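Local coordinates for protein TAF6 (Antonospora locustae, PDB 4ATG) that probably serves as a subunit of the general transcription factor TFIID, its HEAT-repeat C-terminal domain taking part in formation of the Taf6-Taf9 complex, at residues 106-111 and 153-158; 95-100 and 143-148. All coordinates share one frame; numbering follows the deposited sequence. Where two conformers were deposited one is given.

Contact 1: 106-111 and 153-158; sequences VRKMSA and ALYCLS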
loop_
_atom_site.group_PDB
_atom_site.type_symbol
_atom_site.label_atom_id
_atom_site.label_comp_id
_atom_site.label_asym_id
_atom_site.label_seq_id
_atom_site.Cartn_x
_atom_site.Cartn_y
_atom_site.Cartn_z
ATOM N N VAL A 106 4.652 3.807 8.441
ATOM C CA VAL A 106 4.646 2.872 7.300
ATOM C C VAL A 106 3.199 2.624 6.880
ATOM O O VAL A 106 2.873 2.685 5.703
ATOM C CB VAL A 106 5.378 1.538 7.625
ATOM C CG1 VAL A 106 5.137 0.486 6.532
ATOM C CG2 VAL A 106 6.868 1.776 7.832
ATOM N N ARG A 107 2.343 2.348 7.856
ATOM C CA ARG A 107 0.933 2.059 7.613
ATOM C C ARG A 107 0.253 3.237 6.932
ATOM O O ARG A 107 -0.473 3.044 5.961
ATOM C CB ARG A 107 0.218 1.748 8.923
ATOM C CG ARG A 107 0.782 0.531 9.645
ATOM C CD ARG A 107 0.025 0.278 10.939
ATOM N NE ARG A 107 0.626 -0.816 11.705
ATOM C CZ ARG A 107 0.412 -2.107 11.481
ATOM N NH1 ARG A 107 -0.412 -2.495 10.518
ATOM N NH2 ARG A 107 1.025 -3.021 12.212
ATOM N N LYS A 108 0.492 4.440 7.437
ATOM C CA LYS A 108 -0.103 5.652 6.883
ATOM C C LYS A 108 0.430 5.946 5.490
ATOM O O LYS A 108 -0.355 6.351 4.621
ATOM C CB LYS A 108 0.157 6.846 7.797
ATOM C CG LYS A 108 -0.604 6.757 9.113
ATOM C CD LYS A 108 -0.197 7.918 9.999
ATOM C CE LYS A 108 -1.055 7.977 11.217
ATOM N NZ LYS A 108 -0.438 8.835 12.263
ATOM N N MET A 109 1.760 5.774 5.276
ATOM C CA MET A 109 2.386 6.046 3.976
ATOM C C MET A 109 1.788 5.127 2.914
ATOM O O MET A 109 1.440 5.587 1.833
ATOM C CB MET A 109 3.902 5.829 4.044
ATOM C CG MET A 109 4.591 6.123 2.742
ATOM S SD MET A 109 6.306 5.580 2.790
ATOM C CE MET A 109 6.852 6.112 1.210
ATOM N N SER A 110 1.675 3.825 3.236
ATOM C CA SER A 110 1.083 2.860 2.300
ATOM C C SER A 110 -0.383 3.200 2.059
ATOM O O SER A 110 -0.835 3.127 0.926
ATOM C CB SER A 110 1.195 1.437 2.822
ATOM O OG SER A 110 0.640 0.556 1.854
ATOM N N ALA A 111 -1.130 3.601 3.135
ATOM C CA ALA A 111 -2.555 3.964 3.032
ATOM C C ALA A 111 -2.745 5.142 2.063
ATOM O O ALA A 111 -3.721 5.162 1.309
ATOM C CB ALA A 111 -3.116 4.328 4.411
ATOM N N ALA A 153 -6.074 -0.061 9.171
ATOM C CA ALA A 153 -7.295 -0.281 8.375
ATOM C C ALA A 153 -8.250 0.910 8.479
ATOM O O ALA A 153 -8.688 1.412 7.449
ATOM C CB ALA A 153 -7.987 -1.555 8.809
ATOM N N LEU A 154 -8.518 1.401 9.707
ATOM C CA LEU A 154 -9.388 2.564 9.905
ATOM C C LEU A 154 -8.785 3.845 9.312
ATOM O O LEU A 154 -9.510 4.613 8.676
ATOM C CB LEU A 154 -9.707 2.781 11.401
ATOM C CG LEU A 154 -10.692 3.941 11.691
ATOM C CD1 LEU A 154 -12.027 3.777 10.927
ATOM C CD2 LEU A 154 -10.930 4.094 13.177
ATOM N N TYR A 155 -7.476 4.075 9.511
ATOM C CA TYR A 155 -6.805 5.256 8.950
ATOM C C TYR A 155 -7.001 5.286 7.448
ATOM O O TYR A 155 -7.374 6.324 6.914
ATOM C CB TYR A 155 -5.302 5.271 9.272
ATOM C CG TYR A 155 -4.637 6.511 8.725
ATOM C CD1 TYR A 155 -4.725 7.724 9.401
ATOM C CD2 TYR A 155 -3.989 6.492 7.492
ATOM C CE1 TYR A 155 -4.172 8.887 8.873
ATOM C CE2 TYR A 155 -3.430 7.656 6.951
ATOM C CZ TYR A 155 -3.523 8.848 7.652
ATOM O OH TYR A 155 -2.970 10.000 7.157
ATOM N N CYS A 156 -6.778 4.144 6.770
ATOM C CA CYS A 156 -6.941 4.071 5.316
ATOM C C CYS A 156 -8.376 4.382 4.897
ATOM O O CYS A 156 -8.563 5.239 4.036
ATOM C CB CYS A 156 -6.474 2.731 4.763
ATOM S SG CYS A 156 -6.344 2.698 2.960
ATOM N N LEU A 157 -9.384 3.756 5.560
ATOM C CA LEU A 157 -10.787 4.044 5.280
ATOM C C LEU A 157 -11.091 5.530 5.437
ATOM O O LEU A 157 -11.776 6.125 4.588
ATOM C CB LEU A 157 -11.692 3.268 6.251
ATOM C CG LEU A 157 -11.883 1.765 5.941
ATOM C CD1 LEU A 157 -12.597 1.064 7.086
ATOM C CD2 LEU A 157 -12.702 1.563 4.648
ATOM N N SER A 158 -10.558 6.138 6.518
ATOM C CA SER A 158 -10.815 7.535 6.875
ATOM C C SER A 158 -10.381 8.552 5.813
ATOM O O SER A 158 -10.950 9.648 5.743
ATOM C CB SER A 158 -10.168 7.860 8.217
ATOM O OG SER A 158 -8.803 8.235 8.102
#
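K108 lays its aliphatic chain over one face of the Y155 ring, a CH-pi contact in which CG of K108 sits 3.7 Å from the ring centroid and 13° off the ring normal. CG is anti to the carbonyl carbon of K108 (chi1 -69°), and from there the chain runs on extended, crossing the tyrosine side chain at about a right angle. CB of K108 lies 3.8 Å from CE2 of Y155, while CE of K108, farther across the same face, comes to 4.0 Å from CE1 of Y155. Lysine suits this half-buried place because its methylenes can cover an aromatic face and still carry the ammonium group beyond it.

The segments belong to helices 104-121 and 147-160, which pack side by side in the alpha-helical HEAT-repeat domain of TAF6. Their local axes approach to 9.3 Å, with N-to-C directions only 33° apart.

Apolar packing around A111 fills the deeper part of the contact. Its methyl CB meets the edge of the Y155 ring, in the ring plane, 3.9 Å from CD2, and it lies 3.7 Å from CB of C156. The SG of C156 also reaches the A111 methyl. A side chain this small lets the backbones come close, with the CA atoms of A111 and C156 4.9 Å apart. C156 continues inward to V96 and L136, joining the contact to helices 85-97 and 128-140.

No hydrogen bond links the two segments. Within its own helix, S158 OG donates to the Y155 carbonyl O at 2.7 Å, one turn back.

Contact 2: 95-100 and 143-148; sequences CVIGKS and PNRSED
Torsions in both side chains bring I97 and R145 together: CG1 of I97 lies between its backbone N and carbonyl carbon (chi1 69°), which carries CD1 to the arginine, while R145 folds at chi2 (-74°) and then runs out to the isoleucine. This is a surface contact of the HEAT-repeat domain, between the C-terminal end of helix 85-97 with the turn after it and the loop leading into helix 147-160.

The methyl CD1 of I97 touches the guanidinium, 3.9 Å from NH1 and equally far from NH2 of R145. An apolar, branched isoleucine suits a place where its methyl end meets the guanidinium while the side chain also packs on A153 and V139; R145 rests its own chain on V139 and Q150, as a long, partly apolar side chain can. The carbonyl O of I97 is near NH1 of R145 at 3.4 Å, but the angle is too poor for a hydrogen bond, and this oxygen instead accepts one from S149 OG.

Water makes the polar links. One molecule accepts from R145 NH1 at 3.2 Å and, weakly, from K99 N, a loose bridge from the guanidinium to the backbone just past the helix end. An alanine in place of R145 would probably leave this water without its charged donor and open a gap beside CD1 of I97. K99, exposed, sends its ammonium group away from 143-148 and contributes through its backbone.

S146 is the N-cap of helix 147-160, a position for which serine is well suited because its short side chain lets OG reach forward to the backbone N of S149 in the first turn. The same OG is also 2.6 Å from a second water, which donates to the K99 carbonyl O at 2.7 Å.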
loop_
_atom_site.group_PDB
_atom_site.type_symbol
_atom_site.label_atom_id
_atom_site.label_comp_id
_atom_site.label_asym_id
_atom_site.label_seq_id
_atom_site.Cartn_x
_atom_site.Cartn_y
_atom_site.Cartn_z
ATOM N N CYS A 95 1.086 -3.639 3.942
ATOM C CA CYS A 95 1.801 -2.605 4.718
ATOM C C CYS A 95 0.869 -1.804 5.599
ATOM O O CYS A 95 1.309 -1.278 6.620
ATOM C CB CYS A 95 2.610 -1.694 3.807
ATOM S SG CYS A 95 3.945 -2.541 2.943
ATOM N N VAL A 96 -0.411 -1.698 5.210
ATOM C CA VAL A 96 -1.409 -0.942 6.007
ATOM C C VAL A 96 -1.840 -1.784 7.222
ATOM O O VAL A 96 -1.847 -1.295 8.354
ATOM C CB VAL A 96 -2.666 -0.559 5.156
ATOM C CG1 VAL A 96 -3.741 0.119 6.010
ATOM C CG2 VAL A 96 -2.298 0.334 3.965
ATOM N N ILE A 97 -2.214 -3.043 6.961
ATOM C CA ILE A 97 -2.804 -3.953 7.941
ATOM C C ILE A 97 -1.890 -5.027 8.571
ATOM O O ILE A 97 -2.309 -5.675 9.522
ATOM C CB ILE A 97 -4.124 -4.555 7.363
ATOM C CG1 ILE A 97 -3.854 -5.518 6.194
ATOM C CG2 ILE A 97 -5.135 -3.474 6.969
ATOM C CD1 ILE A 97 -4.161 -6.864 6.445
ATOM N N GLY A 98 -0.696 -5.234 8.021
ATOM C CA GLY A 98 0.258 -6.240 8.487
ATOM C C GLY A 98 0.455 -6.265 9.992
ATOM O O GLY A 98 0.640 -5.211 10.608
ATOM N N LYS A 99 0.364 -7.467 10.597
ATOM C CA LYS A 99 0.471 -7.612 12.056
ATOM C C LYS A 99 1.877 -7.396 12.594
ATOM O O LYS A 99 2.023 -7.043 13.755
ATOM C CB LYS A 99 -0.111 -8.967 12.545
ATOM C CG LYS A 99 0.638 -10.216 12.079
ATOM C CD LYS A 99 -0.057 -11.488 12.548
ATOM C CE LYS A 99 0.636 -12.734 12.067
ATOM N NZ LYS A 99 0.004 -13.958 12.629
ATOM N N SER A 100 2.911 -7.628 11.769
ATOM C CA SER A 100 4.301 -7.533 12.226
ATOM C C SER A 100 4.939 -6.145 12.097
ATOM O O SER A 100 6.036 -5.934 12.614
ATOM C CB SER A 100 5.154 -8.609 11.550
ATOM O OG SER A 100 4.532 -9.881 11.637
ATOM N N PRO A 143 -12.268 -8.795 15.786
ATOM C CA PRO A 143 -11.775 -8.762 17.182
ATOM C C PRO A 143 -10.443 -9.471 17.426
ATOM O O PRO A 143 -9.804 -9.192 18.436
ATOM C CB PRO A 143 -12.920 -9.379 17.994
ATOM C CG PRO A 143 -14.115 -9.366 17.088
ATOM C CD PRO A 143 -13.569 -9.490 15.698
ATOM N N ASN A 144 -10.009 -10.338 16.486
ATOM C CA ASN A 144 -8.754 -11.098 16.545
ATOM C C ASN A 144 -7.556 -10.310 16.026
ATOM O O ASN A 144 -6.409 -10.673 16.309
ATOM C CB ASN A 144 -8.892 -12.429 15.799
ATOM C CG ASN A 144 -10.079 -13.256 16.249
ATOM O OD1 ASN A 144 -10.318 -13.448 17.441
ATOM N ND2 ASN A 144 -10.872 -13.730 15.300
ATOM N N ARG A 145 -7.815 -9.234 15.259
ATOM C CA ARG A 145 -6.764 -8.379 14.723
ATOM C C ARG A 145 -6.187 -7.526 15.839
ATOM O O ARG A 145 -6.908 -7.201 16.788
ATOM C CB ARG A 145 -7.315 -7.472 13.606
ATOM C CG ARG A 145 -7.410 -8.161 12.261
ATOM C CD ARG A 145 -6.037 -8.323 11.667
ATOM N NE ARG A 145 -6.058 -9.132 10.457
ATOM C CZ ARG A 145 -5.027 -9.247 9.633
ATOM N NH1 ARG A 145 -3.888 -8.614 9.893
ATOM N NH2 ARG A 145 -5.122 -9.995 8.548
ATOM N N SER A 146 -4.897 -7.164 15.722
ATOM C CA SER A 146 -4.211 -6.326 16.709
ATOM C C SER A 146 -4.678 -4.877 16.611
ATOM O O SER A 146 -5.265 -4.474 15.594
ATOM C CB SER A 146 -2.695 -6.383 16.509
ATOM O OG SER A 146 -2.265 -5.584 15.412
ATOM N N GLU A 147 -4.390 -4.089 17.666
ATOM C CA GLU A 147 -4.707 -2.663 17.725
ATOM C C GLU A 147 -4.082 -1.906 16.543
ATOM O O GLU A 147 -4.748 -1.066 15.937
ATOM C CB GLU A 147 -4.188 -2.086 19.046
ATOM C CG GLU A 147 -4.486 -0.608 19.240
ATOM C CD GLU A 147 -4.162 -0.109 20.629
ATOM O OE1 GLU A 147 -2.984 -0.211 21.042
ATOM O OE2 GLU A 147 -5.086 0.404 21.298
ATOM N N ASP A 148 -2.799 -2.191 16.231
ATOM C CA ASP A 148 -2.078 -1.515 15.151
ATOM C C ASP A 148 -2.646 -1.859 13.775
ATOM O O ASP A 148 -2.728 -0.970 12.917
ATOM C CB ASP A 148 -0.567 -1.811 15.237
ATOM C CG ASP A 148 0.159 -1.126 16.387
ATOM O OD1 ASP A 148 -0.473 -0.289 17.087
ATOM O OD2 ASP A 148 1.367 -1.391 16.564
HETATM O O HOH W 1 -1.121 -9.901 8.851
HETATM O O HOH W 2 0.383 -5.626 15.390
#

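Overall arrangement
From the N terminus, the chain first reaches 95-100 at the end of helix 85-97, then turns into helix 104-121, which carries 106-111. After helix 128-140 it arrives at 143-148, closing the loop of contact 2, and soon afterwards at 153-158, closing that of contact 1. The segments thus alternate, and the two loops cross. Both contacts use helix 147-160: contact 2 joins its N-terminal end to the end of helix 85-97, and contact 1 joins its later turns to helix 104-121. R107 connects the earlier segments directly, its guanidinium probably hydrogen-bonding to the carbonyl oxygens of V96 and G98.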